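Local atomic coordinates of putative lipoprotein (Bacteroides fragilis, PDB entry 3NQI), a protein that is of unknown function but is probably a membrane-anchored lipoprotein that may bind lipid. Residues Ile52-Asp57 with Ile69-Ala75; Thr97-Pro101 with Asn226-Asp230; Asn122-Val128 with Ser190-Ile196; Ile215-Gln221 with Ile234-Ile240. One frame throughout, in Å; residues are numbered along the deposited sequence.

The four contacts are spread along a largely beta chain. Contact 1, a hairpin, and contact 2 lie on opposite sides of the chain centre, about 38 Å apart between centres. Contact 3 is almost central. Contacts 1, 3 and 4 belong to one large, branched or curled mixed sheet. Contact 1 closes before the others open; contact 2 joins two loops 125 residues apart, spans contact 3 and crosses contact 4 in sequence. Ile215, Ile217 and Ile240 pack on Ile124, Ile215 also on Ile196, and Gln220 on Thr98 and Leu228. Contact 4 thus ties contacts 2 and 3 into one packed body; contact 1, about 8 Å from contact 3 at the nearest atoms, joins it through the shared sheet.

Contact 1 of 4, residues Ile52-Asp57 with Ile69-Ala75; sequences IYCQVD and IKITLLA
The short Thr72 OG1 to Asp57 OD1 hydrogen bond (2.5 Å), with Thr72 at chi1 m and Asp57 at m, ties two antiparallel strands where segment 52-57 leaves its strand. The backbone supplies four more: Gln55 N to Thr72 O (2.9 Å), Thr72 N to Gln55 O (2.8 Å), Leu74 N to Tyr53 O (2.8 Å) and Asp57 N to Lys70 O (3.2 Å). Gln55-Thr72 is thus a hydrogen-bonded pair, flanked by the non-hydrogen-bonded pairs Cys54-Leu73 and Val56-Ile71, and the axes run 4.6 Å apart at 128°, a strongly twisted hairpin. One water bridges Tyr53 N (3.0 Å) and Ala75 O (2.9 Å). Leu74 CB sits 4.0 Å from the Tyr53 ring centroid, a CH-pi contact over its face. On the face of Cys54 and Ile71, Cys54 CB meets Ile71 CD1 at 3.9 Å, and Ile52 CB meets Leu73 CD2 at 3.8 Å. Beyond the hairpin, strand 11-21 pairs with strand 49-56, strand 34-37 runs parallel to strand 68-73, and Phe27 of strand 24-28 packs on Ile52 and Leu73.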
# COMPACT_ATOMS: atom_id res chain seq x y z
N ILE A 52 -1.25 12.49 2.10
CA ILE A 52 -1.12 13.91 2.45
C ILE A 52 -2.09 14.26 3.55
O ILE A 52 -3.07 13.57 3.75
CB ILE A 52 -1.33 14.86 1.25
CG1 ILE A 52 -2.74 14.80 0.66
CG2 ILE A 52 -0.24 14.60 0.14
CD1 ILE A 52 -2.91 15.81 -0.51
N TYR A 53 -1.76 15.34 4.23
CA TYR A 53 -2.54 15.94 5.26
C TYR A 53 -2.66 17.41 4.84
O TYR A 53 -1.66 18.12 4.68
CB TYR A 53 -1.82 15.71 6.61
CG TYR A 53 -2.45 16.44 7.75
CD1 TYR A 53 -3.83 16.67 7.76
CD2 TYR A 53 -1.69 16.94 8.81
CE1 TYR A 53 -4.42 17.35 8.78
CE2 TYR A 53 -2.28 17.64 9.85
CZ TYR A 53 -3.65 17.84 9.82
OH TYR A 53 -4.30 18.53 10.81
N CYS A 54 -3.88 17.87 4.64
CA CYS A 54 -4.05 19.15 4.03
C CYS A 54 -5.27 19.93 4.53
O CYS A 54 -6.14 19.42 5.26
CB CYS A 54 -4.10 18.98 2.50
SG CYS A 54 -5.65 18.27 1.85
N GLN A 55 -5.30 21.20 4.14
CA GLN A 55 -6.51 22.00 4.30
C GLN A 55 -6.87 22.72 3.00
O GLN A 55 -6.01 23.03 2.17
CB GLN A 55 -6.45 22.91 5.54
CG GLN A 55 -5.70 24.20 5.45
CD GLN A 55 -5.78 25.00 6.75
OE1 GLN A 55 -6.16 24.48 7.80
NE2 GLN A 55 -5.42 26.26 6.68
N VAL A 56 -8.17 22.94 2.80
CA VAL A 56 -8.68 23.63 1.63
C VAL A 56 -8.52 25.13 1.87
O VAL A 56 -8.85 25.63 2.95
CB VAL A 56 -10.17 23.27 1.35
CG1 VAL A 56 -10.70 24.09 0.19
CG2 VAL A 56 -10.31 21.78 1.08
N ASP A 57 -7.98 25.84 0.88
CA ASP A 57 -7.78 27.27 1.01
C ASP A 57 -9.13 27.98 0.88
O ASP A 57 -10.03 27.48 0.21
CB ASP A 57 -6.82 27.79 -0.07
CG ASP A 57 -5.42 27.27 0.09
OD1 ASP A 57 -5.11 26.72 1.17
OD2 ASP A 57 -4.62 27.43 -0.86
N ILE A 69 -8.99 22.02 -6.81
CA ILE A 69 -9.14 22.70 -5.54
C ILE A 69 -7.73 23.11 -5.09
O ILE A 69 -6.80 22.30 -5.16
CB ILE A 69 -9.81 21.77 -4.47
CG1 ILE A 69 -11.26 21.45 -4.87
CG2 ILE A 69 -9.82 22.41 -3.09
CD1 ILE A 69 -11.97 20.46 -3.93
N LYS A 70 -7.58 24.35 -4.65
CA LYS A 70 -6.30 24.82 -4.13
C LYS A 70 -6.17 24.38 -2.67
O LYS A 70 -7.11 24.57 -1.88
CB LYS A 70 -6.20 26.34 -4.18
CG LYS A 70 -6.44 26.93 -5.55
CD LYS A 70 -5.16 27.39 -6.22
CE LYS A 70 -5.51 28.45 -7.26
NZ LYS A 70 -4.34 28.82 -8.08
N ILE A 71 -5.04 23.78 -2.30
CA ILE A 71 -4.85 23.32 -0.93
C ILE A 71 -3.55 23.83 -0.29
O ILE A 71 -2.62 24.21 -0.96
CB ILE A 71 -4.86 21.76 -0.81
CG1 ILE A 71 -3.78 21.13 -1.68
CG2 ILE A 71 -6.22 21.18 -1.20
CD1 ILE A 71 -3.36 19.71 -1.26
N THR A 72 -3.53 23.82 1.03
CA THR A 72 -2.32 24.03 1.79
C THR A 72 -1.97 22.71 2.48
O THR A 72 -2.75 22.20 3.26
CB THR A 72 -2.54 25.19 2.81
OG1 THR A 72 -2.77 26.39 2.08
CG2 THR A 72 -1.33 25.37 3.76
N LEU A 73 -0.80 22.16 2.18
CA LEU A 73 -0.31 20.99 2.86
C LEU A 73 0.04 21.39 4.28
O LEU A 73 0.67 22.44 4.51
CB LEU A 73 0.91 20.40 2.14
CG LEU A 73 0.55 19.84 0.76
CD1 LEU A 73 1.74 19.74 -0.17
CD2 LEU A 73 -0.13 18.44 0.90
N LEU A 74 -0.39 20.56 5.23
CA LEU A 74 -0.12 20.76 6.65
C LEU A 74 1.03 19.87 7.20
O LEU A 74 1.40 19.98 8.38
CB LEU A 74 -1.43 20.53 7.41
CG LEU A 74 -2.53 21.57 7.15
CD1 LEU A 74 -3.84 21.18 7.86
CD2 LEU A 74 -2.13 22.99 7.56
N ALA A 75 1.60 19.00 6.37
CA ALA A 75 2.73 18.18 6.78
C ALA A 75 3.47 17.88 5.52
O ALA A 75 2.91 18.03 4.44
CB ALA A 75 2.27 16.89 7.41
O HOH W 1 1.10 15.97 3.66

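Contact 2 of 4, residues Thr97-Pro101 with Asn226-Asp230; sequences TTNAP and NKLED
This is a loop-to-loop contact between segments with no regular secondary structure, one following strand 78-87, the other connecting strands 214-221 and 234-241. The nearest CA atoms are those of Ala100 and Leu228, 5.1 Å apart. Residues 227-230 form a type I beta turn, closed by a weak Asp230 N to Lys227 O hydrogen bond (3.3 Å). Leu228, at chi1 t and chi2 p, reaches along residues 98-100: its CD2 is 3.4 Å from Thr98 O and 3.8 Å from Asn99 CA, and its CD1 is 3.9 Å from Thr98 CG2. Pro101, in the C-gamma endo pucker, lies beside the start of the turn, with CD 3.8 Å from Leu228 N and 4.3 Å from Leu228 CB, and CG 4.0 Å from Lys227 C. A single water joins the backbones, donating to Asn99 O (3.2 Å) and Asn226 O (2.8 Å) and accepting from Leu228 N (2.9 Å). Pro101 O and Asn226 OD1 are two acceptors 3.3 Å apart; Arg131 donates to both, its NH2 to the first and its NE to the second. The loops are therefore held by apolar packing, a water bridge and a shared arginine, in place of direct hydrogen bonds between them.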
# COMPACT_ATOMS: atom_id res chain seq x y z
N THR A 97 10.41 -14.15 0.35
CA THR A 97 10.00 -15.01 1.46
C THR A 97 9.60 -14.13 2.65
O THR A 97 10.37 -13.27 3.08
CB THR A 97 11.14 -15.99 1.79
OG1 THR A 97 11.27 -16.91 0.71
CG2 THR A 97 10.85 -16.77 3.06
N THR A 98 8.39 -14.32 3.16
CA THR A 98 7.96 -13.60 4.33
C THR A 98 8.79 -14.01 5.55
O THR A 98 9.07 -15.20 5.74
CB THR A 98 6.52 -13.86 4.57
OG1 THR A 98 5.80 -13.19 3.54
CG2 THR A 98 6.09 -13.36 5.96
N ASN A 99 9.25 -13.03 6.34
CA ASN A 99 9.90 -13.34 7.59
C ASN A 99 9.35 -12.67 8.82
O ASN A 99 9.97 -12.74 9.90
CB ASN A 99 11.43 -13.17 7.49
CG ASN A 99 11.88 -11.69 7.40
OD1 ASN A 99 11.08 -10.76 7.46
ND2 ASN A 99 13.18 -11.49 7.28
N ALA A 100 8.19 -12.06 8.69
CA ALA A 100 7.54 -11.40 9.80
C ALA A 100 6.07 -11.36 9.55
O ALA A 100 5.65 -11.31 8.40
CB ALA A 100 8.10 -9.98 10.05
N PRO A 101 5.27 -11.40 10.63
CA PRO A 101 3.86 -11.24 10.51
C PRO A 101 3.45 -9.77 10.68
O PRO A 101 4.01 -9.06 11.55
CB PRO A 101 3.34 -12.03 11.70
CG PRO A 101 4.39 -11.82 12.76
CD PRO A 101 5.67 -11.67 12.04
N ASN A 226 5.49 -10.59 17.30
CA ASN A 226 6.08 -10.49 16.00
C ASN A 226 6.80 -11.72 15.54
O ASN A 226 7.70 -11.64 14.72
CB ASN A 226 7.05 -9.31 16.00
CG ASN A 226 7.06 -8.61 14.65
OD1 ASN A 226 6.00 -8.37 14.09
ND2 ASN A 226 8.25 -8.30 14.12
N LYS A 227 6.40 -12.89 16.06
CA LYS A 227 7.06 -14.13 15.68
C LYS A 227 6.28 -14.84 14.57
O LYS A 227 5.11 -15.22 14.75
CB LYS A 227 7.18 -15.02 16.90
CG LYS A 227 8.18 -14.50 17.97
CD LYS A 227 8.17 -15.35 19.26
CE LYS A 227 6.85 -15.26 20.01
NZ LYS A 227 6.91 -15.84 21.37
N LEU A 228 6.90 -15.01 13.39
CA LEU A 228 6.20 -15.61 12.25
C LEU A 228 5.75 -17.05 12.57
O LEU A 228 4.59 -17.42 12.33
CB LEU A 228 7.10 -15.64 11.00
CG LEU A 228 6.47 -16.11 9.70
CD1 LEU A 228 5.29 -15.19 9.31
CD2 LEU A 228 7.50 -16.14 8.57
N GLU A 229 6.67 -17.84 13.12
CA GLU A 229 6.42 -19.27 13.46
C GLU A 229 5.69 -19.50 14.77
O GLU A 229 5.70 -20.59 15.29
CB GLU A 229 7.73 -20.07 13.48
CG GLU A 229 8.52 -20.05 12.17
CD GLU A 229 7.68 -20.46 10.95
OE1 GLU A 229 6.95 -21.50 11.02
OE2 GLU A 229 7.74 -19.74 9.93
N ASP A 230 5.05 -18.49 15.31
CA ASP A 230 4.22 -18.62 16.48
C ASP A 230 2.87 -19.27 16.13
O ASP A 230 2.31 -19.06 15.03
CB ASP A 230 4.01 -17.24 17.09
CG ASP A 230 3.43 -17.29 18.46
OD1 ASP A 230 4.17 -17.52 19.41
OD2 ASP A 230 2.21 -17.07 18.58
O HOH W 2 9.16 -13.22 12.93

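Contact 3 of 4, residues Asn122-Val128 with Ser190-Ile196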
# COMPACT_ATOMS: atom_id res chain seq x y z
N ASN A 122 -6.09 1.07 -11.82
CA ASN A 122 -4.67 0.60 -11.86
C ASN A 122 -3.96 0.43 -10.51
O ASN A 122 -2.80 0.00 -10.47
CB ASN A 122 -3.87 1.66 -12.61
CG ASN A 122 -4.32 1.81 -14.08
OD1 ASN A 122 -4.27 0.87 -14.86
ND2 ASN A 122 -4.76 3.01 -14.44
N THR A 123 -4.60 0.87 -9.43
CA THR A 123 -3.95 0.97 -8.13
C THR A 123 -4.81 0.46 -6.99
O THR A 123 -5.96 0.85 -6.83
CB THR A 123 -3.51 2.43 -7.78
OG1 THR A 123 -2.69 2.95 -8.82
CG2 THR A 123 -2.70 2.50 -6.41
N ILE A 124 -4.21 -0.37 -6.15
CA ILE A 124 -4.87 -0.73 -4.91
C ILE A 124 -3.96 -0.35 -3.72
O ILE A 124 -2.75 -0.14 -3.89
CB ILE A 124 -5.24 -2.22 -4.84
CG1 ILE A 124 -3.99 -3.06 -4.97
CG2 ILE A 124 -6.33 -2.59 -5.95
CD1 ILE A 124 -4.20 -4.58 -4.67
N VAL A 125 -4.61 -0.23 -2.55
CA VAL A 125 -3.96 0.28 -1.36
C VAL A 125 -4.14 -0.66 -0.18
O VAL A 125 -5.26 -1.09 0.11
CB VAL A 125 -4.42 1.69 -1.01
CG1 VAL A 125 -3.64 2.19 0.28
CG2 VAL A 125 -4.13 2.64 -2.19
N LEU A 126 -3.01 -1.01 0.46
CA LEU A 126 -3.04 -1.78 1.73
C LEU A 126 -2.77 -0.89 2.93
O LEU A 126 -1.74 -0.29 3.03
CB LEU A 126 -2.04 -2.94 1.68
CG LEU A 126 -2.41 -4.24 0.95
CD1 LEU A 126 -2.99 -3.99 -0.37
CD2 LEU A 126 -1.10 -5.18 0.91
N PRO A 127 -3.74 -0.78 3.88
CA PRO A 127 -3.36 -0.24 5.19
C PRO A 127 -2.58 -1.29 5.95
O PRO A 127 -3.08 -2.42 6.03
CB PRO A 127 -4.70 0.01 5.86
CG PRO A 127 -5.74 -0.41 4.90
CD PRO A 127 -5.13 -1.29 3.90
N VAL A 128 -1.33 -1.04 6.39
CA VAL A 128 -0.62 -2.02 7.16
C VAL A 128 -0.44 -1.55 8.64
O VAL A 128 -0.03 -0.42 8.89
CB VAL A 128 0.76 -2.39 6.52
CG1 VAL A 128 1.24 -3.65 7.20
CG2 VAL A 128 0.60 -2.63 5.04
N SER A 190 0.91 2.28 8.32
CA SER A 190 1.29 2.89 7.05
C SER A 190 0.34 2.45 5.94
O SER A 190 -0.11 1.30 5.92
CB SER A 190 2.69 2.46 6.61
OG SER A 190 3.69 2.68 7.59
N PHE A 191 0.10 3.32 4.97
CA PHE A 191 -0.53 2.88 3.73
C PHE A 191 0.56 2.48 2.73
O PHE A 191 1.61 3.13 2.70
CB PHE A 191 -1.33 3.92 3.11
CG PHE A 191 -2.58 4.21 3.85
CD1 PHE A 191 -3.64 3.35 3.79
CD2 PHE A 191 -2.70 5.37 4.56
CE1 PHE A 191 -4.83 3.65 4.46
CE2 PHE A 191 -3.86 5.65 5.24
CZ PHE A 191 -4.93 4.80 5.17
N LYS A 192 0.30 1.42 1.95
CA LYS A 192 1.21 1.00 0.85
C LYS A 192 0.36 0.91 -0.41
O LYS A 192 -0.68 0.23 -0.44
CB LYS A 192 1.85 -0.34 1.18
CG LYS A 192 2.75 -0.28 2.43
CD LYS A 192 4.12 0.40 2.03
CE LYS A 192 4.93 0.81 3.18
NZ LYS A 192 6.05 1.63 2.62
N ALA A 193 0.77 1.64 -1.44
CA ALA A 193 0.05 1.69 -2.70
C ALA A 193 0.80 0.91 -3.79
O ALA A 193 2.05 0.99 -3.92
CB ALA A 193 -0.17 3.16 -3.14
N TYR A 194 0.03 0.14 -4.57
CA TYR A 194 0.53 -0.83 -5.56
C TYR A 194 -0.06 -0.59 -6.93
O TYR A 194 -1.29 -0.71 -7.15
CB TYR A 194 0.20 -2.29 -5.19
CG TYR A 194 0.79 -2.69 -3.87
CD1 TYR A 194 0.15 -2.39 -2.68
CD2 TYR A 194 2.00 -3.28 -3.81
CE1 TYR A 194 0.73 -2.70 -1.45
CE2 TYR A 194 2.59 -3.63 -2.59
CZ TYR A 194 1.98 -3.35 -1.44
OH TYR A 194 2.59 -3.66 -0.25
N GLU A 195 0.82 -0.28 -7.88
CA GLU A 195 0.40 -0.20 -9.28
C GLU A 195 0.32 -1.62 -9.82
O GLU A 195 1.32 -2.32 -9.92
CB GLU A 195 1.43 0.65 -10.10
CG GLU A 195 0.83 1.39 -11.29
CD GLU A 195 0.34 0.48 -12.43
OE1 GLU A 195 0.87 -0.65 -12.58
OE2 GLU A 195 -0.51 0.92 -13.22
N ILE A 196 -0.86 -2.05 -10.22
CA ILE A 196 -1.10 -3.44 -10.56
C ILE A 196 -1.44 -3.69 -12.06
O ILE A 196 -1.83 -4.78 -12.41
CB ILE A 196 -2.16 -4.07 -9.68
CG1 ILE A 196 -3.48 -3.31 -9.80
CG2 ILE A 196 -1.66 -4.15 -8.20
CD1 ILE A 196 -4.67 -4.17 -9.35
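Ile124, Leu126 and Val128 form an apolar row on one face of this strand pair, with Tyr194 set against it: Leu126 CD2 lies 3.9 Å from Tyr194 CE1, and Ile124 CG1 4.3 Å from Tyr194 CB. Ile196 extends the row, its CD1 4.1 Å from Ile124 CG2. On the other face Phe191 fits between two residues of the opposite strand, its CD1 3.7 Å from Val125 CG1 and its CE1 3.9 Å from Pro127 CB. Farther along the same face, the small Ala193 CB lies 4.1 Å from Val125 CG2 and 4.2 Å from Thr123 CG2.

The two strands are an antiparallel pair of the large mixed sheet, close to the centre of the chain, axes 4.6 Å apart at 157°, although 61 residues separate the segments. Strand 186-195 also runs parallel to strand 78-87, while strand 123-132 pairs antiparallel with strand 117-120. The face of Ile124 and Tyr194 packs onto strands 148-155 and 214-221.

Seven main-chain hydrogen bonds join the segments. Both bonds form at Ile124-Tyr194 (3.1 Å from Ile124 N to Tyr194 O, 2.9 Å from Tyr194 N to Ile124 O), at Leu126-Lys192 and at Val128-Ser190. The last, Ile196 N to Asn122 O (2.8 Å), forms where the second strand ends at the N-cap of helix 197-207. Of the polar ends, buried Thr123 OG1 bonds Arg48 and Tyr194 OH bonds Phe150 O, while at the more open end Glu195 OE2 bonds Ser197 OG.

Contact 4 of 4, residues Ile215-Gln221 with Ile234-Ile240; sequences ITIVAQQ and IEKVYEI
Seven residues pair with seven in unbroken antiparallel register, from Ile215-Ile240 to Gln221-Ile234, axes 4.6 Å apart at 158°. The pairs at Ile215, Ile217, Ala219 and Gln221 are hydrogen-bonded, each by two backbone bonds, such as Ala219 N to Lys236 O at 2.8 Å. On their face Ala219 is the low point, and the ring of Tyr238 (chi1 m) passes it edge-on, CE1 4.4 Å from Ala219 CB. Gln221 (chi1 p, chi2 t) folds back toward the tyrosine, so that Tyr238 OH donates to Gln221 OE1 at 2.7 Å; this hydroxyl also bonds Leu105 N. Ile217 CG1 meets Ile240 CD1 at 4.1 Å, both packing on Ile124. On the opposite face, that of Thr216, Val218 sits mid-register: CG2 touches Val237 CG2 at 4.1 Å and CG1 approaches Glu235 OE2 at 3.3 Å, while Val237 CG1 rests on Thr216 CB at 3.8 Å. The face of Ile215, Ile217, Tyr238 and Ile240 is buried, turning open toward Gln221 and Lys236; on the other, buried Thr216 and Val218 lie beside exposed Glu235, Val237 and Glu239, the last salt-bridged to Lys214. This is a beta hairpin with a 12-residue connection, its first strand also parallel to strand 165-174 in the mixed sheet.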
# COMPACT_ATOMS: atom_id res chain seq x y z
N ILE A 215 -10.20 -9.01 -6.29
CA ILE A 215 -8.79 -9.22 -5.97
C ILE A 215 -8.75 -9.67 -4.51
O ILE A 215 -9.46 -9.12 -3.64
CB ILE A 215 -7.95 -7.95 -6.15
CG1 ILE A 215 -8.09 -7.42 -7.60
CG2 ILE A 215 -6.47 -8.23 -5.70
CD1 ILE A 215 -7.50 -5.99 -7.87
N THR A 216 -7.99 -10.72 -4.24
CA THR A 216 -7.88 -11.16 -2.86
C THR A 216 -6.44 -10.97 -2.43
O THR A 216 -5.48 -11.17 -3.20
CB THR A 216 -8.36 -12.63 -2.62
OG1 THR A 216 -7.56 -13.51 -3.41
CG2 THR A 216 -9.84 -12.78 -2.94
N ILE A 217 -6.29 -10.56 -1.18
CA ILE A 217 -4.95 -10.30 -0.61
C ILE A 217 -4.77 -11.30 0.53
O ILE A 217 -5.52 -11.31 1.49
CB ILE A 217 -4.83 -8.88 -0.07
CG1 ILE A 217 -5.21 -7.81 -1.14
CG2 ILE A 217 -3.42 -8.63 0.54
CD1 ILE A 217 -4.33 -7.70 -2.32
N VAL A 218 -3.74 -12.11 0.44
CA VAL A 218 -3.48 -13.17 1.39
C VAL A 218 -2.32 -12.72 2.32
O VAL A 218 -1.17 -12.57 1.84
CB VAL A 218 -3.09 -14.50 0.69
CG1 VAL A 218 -2.97 -15.62 1.78
CG2 VAL A 218 -4.13 -14.95 -0.38
N ALA A 219 -2.59 -12.52 3.61
CA ALA A 219 -1.54 -12.08 4.58
C ALA A 219 -1.31 -13.08 5.73
O ALA A 219 -2.26 -13.73 6.18
CB ALA A 219 -1.92 -10.71 5.15
N GLN A 220 -0.06 -13.19 6.19
CA GLN A 220 0.27 -13.85 7.48
C GLN A 220 0.29 -12.79 8.57
O GLN A 220 1.06 -11.80 8.51
CB GLN A 220 1.60 -14.61 7.42
CG GLN A 220 1.56 -15.75 6.48
CD GLN A 220 2.83 -16.58 6.50
OE1 GLN A 220 2.92 -17.61 7.19
NE2 GLN A 220 3.80 -16.14 5.72
N GLN A 221 -0.64 -12.93 9.51
CA GLN A 221 -0.76 -11.95 10.55
C GLN A 221 -0.79 -12.56 11.92
O GLN A 221 -1.10 -13.74 12.09
CB GLN A 221 -1.94 -11.02 10.31
CG GLN A 221 -3.23 -11.57 10.54
CD GLN A 221 -4.34 -10.58 10.15
OE1 GLN A 221 -4.32 -10.03 9.05
NE2 GLN A 221 -5.30 -10.38 11.03
N ILE A 234 -1.74 -16.39 11.88
CA ILE A 234 -2.79 -16.96 11.07
C ILE A 234 -2.69 -16.41 9.66
O ILE A 234 -2.01 -15.40 9.38
CB ILE A 234 -4.19 -16.64 11.64
CG1 ILE A 234 -4.42 -15.13 11.70
CG2 ILE A 234 -4.38 -17.29 13.04
CD1 ILE A 234 -5.88 -14.69 11.70
N GLU A 235 -3.38 -17.07 8.75
CA GLU A 235 -3.54 -16.54 7.43
C GLU A 235 -4.86 -15.85 7.36
O GLU A 235 -5.87 -16.36 7.82
CB GLU A 235 -3.44 -17.66 6.42
CG GLU A 235 -3.51 -17.20 5.01
CD GLU A 235 -2.66 -18.11 4.12
OE1 GLU A 235 -1.47 -18.37 4.46
OE2 GLU A 235 -3.20 -18.57 3.13
N LYS A 236 -4.86 -14.66 6.79
CA LYS A 236 -6.08 -13.95 6.57
C LYS A 236 -6.17 -13.43 5.11
O LYS A 236 -5.20 -12.92 4.53
CB LYS A 236 -6.26 -12.83 7.59
CG LYS A 236 -7.59 -12.15 7.44
CD LYS A 236 -8.13 -11.48 8.70
CE LYS A 236 -9.50 -10.88 8.37
NZ LYS A 236 -10.00 -9.88 9.36
N VAL A 237 -7.35 -13.64 4.52
CA VAL A 237 -7.64 -13.25 3.15
C VAL A 237 -8.53 -12.00 3.17
O VAL A 237 -9.54 -12.03 3.79
CB VAL A 237 -8.27 -14.38 2.36
CG1 VAL A 237 -8.68 -13.86 0.91
CG2 VAL A 237 -7.29 -15.54 2.23
N TYR A 238 -8.11 -10.89 2.56
CA TYR A 238 -8.94 -9.66 2.50
C TYR A 238 -9.48 -9.50 1.05
O TYR A 238 -8.79 -9.79 0.10
CB TYR A 238 -8.08 -8.44 2.86
CG TYR A 238 -7.56 -8.43 4.28
CD1 TYR A 238 -6.43 -9.17 4.66
CD2 TYR A 238 -8.18 -7.66 5.24
CE1 TYR A 238 -5.95 -9.14 5.98
CE2 TYR A 238 -7.69 -7.60 6.54
CZ TYR A 238 -6.58 -8.34 6.91
OH TYR A 238 -6.11 -8.24 8.22
N GLU A 239 -10.74 -9.08 0.89
CA GLU A 239 -11.28 -9.02 -0.45
C GLU A 239 -11.43 -7.59 -0.94
O GLU A 239 -11.86 -6.74 -0.20
CB GLU A 239 -12.66 -9.67 -0.48
CG GLU A 239 -12.66 -11.07 -0.07
CD GLU A 239 -14.08 -11.69 -0.19
OE1 GLU A 239 -15.06 -11.02 0.25
OE2 GLU A 239 -14.20 -12.81 -0.71
N ILE A 240 -11.11 -7.38 -2.22
CA ILE A 240 -11.39 -6.11 -2.91
C ILE A 240 -12.31 -6.32 -4.13
O ILE A 240 -11.92 -6.96 -5.11
CB ILE A 240 -10.07 -5.46 -3.36
CG1 ILE A 240 -9.12 -5.26 -2.17
CG2 ILE A 240 -10.33 -4.10 -4.11
CD1 ILE A 240 -7.64 -4.87 -2.59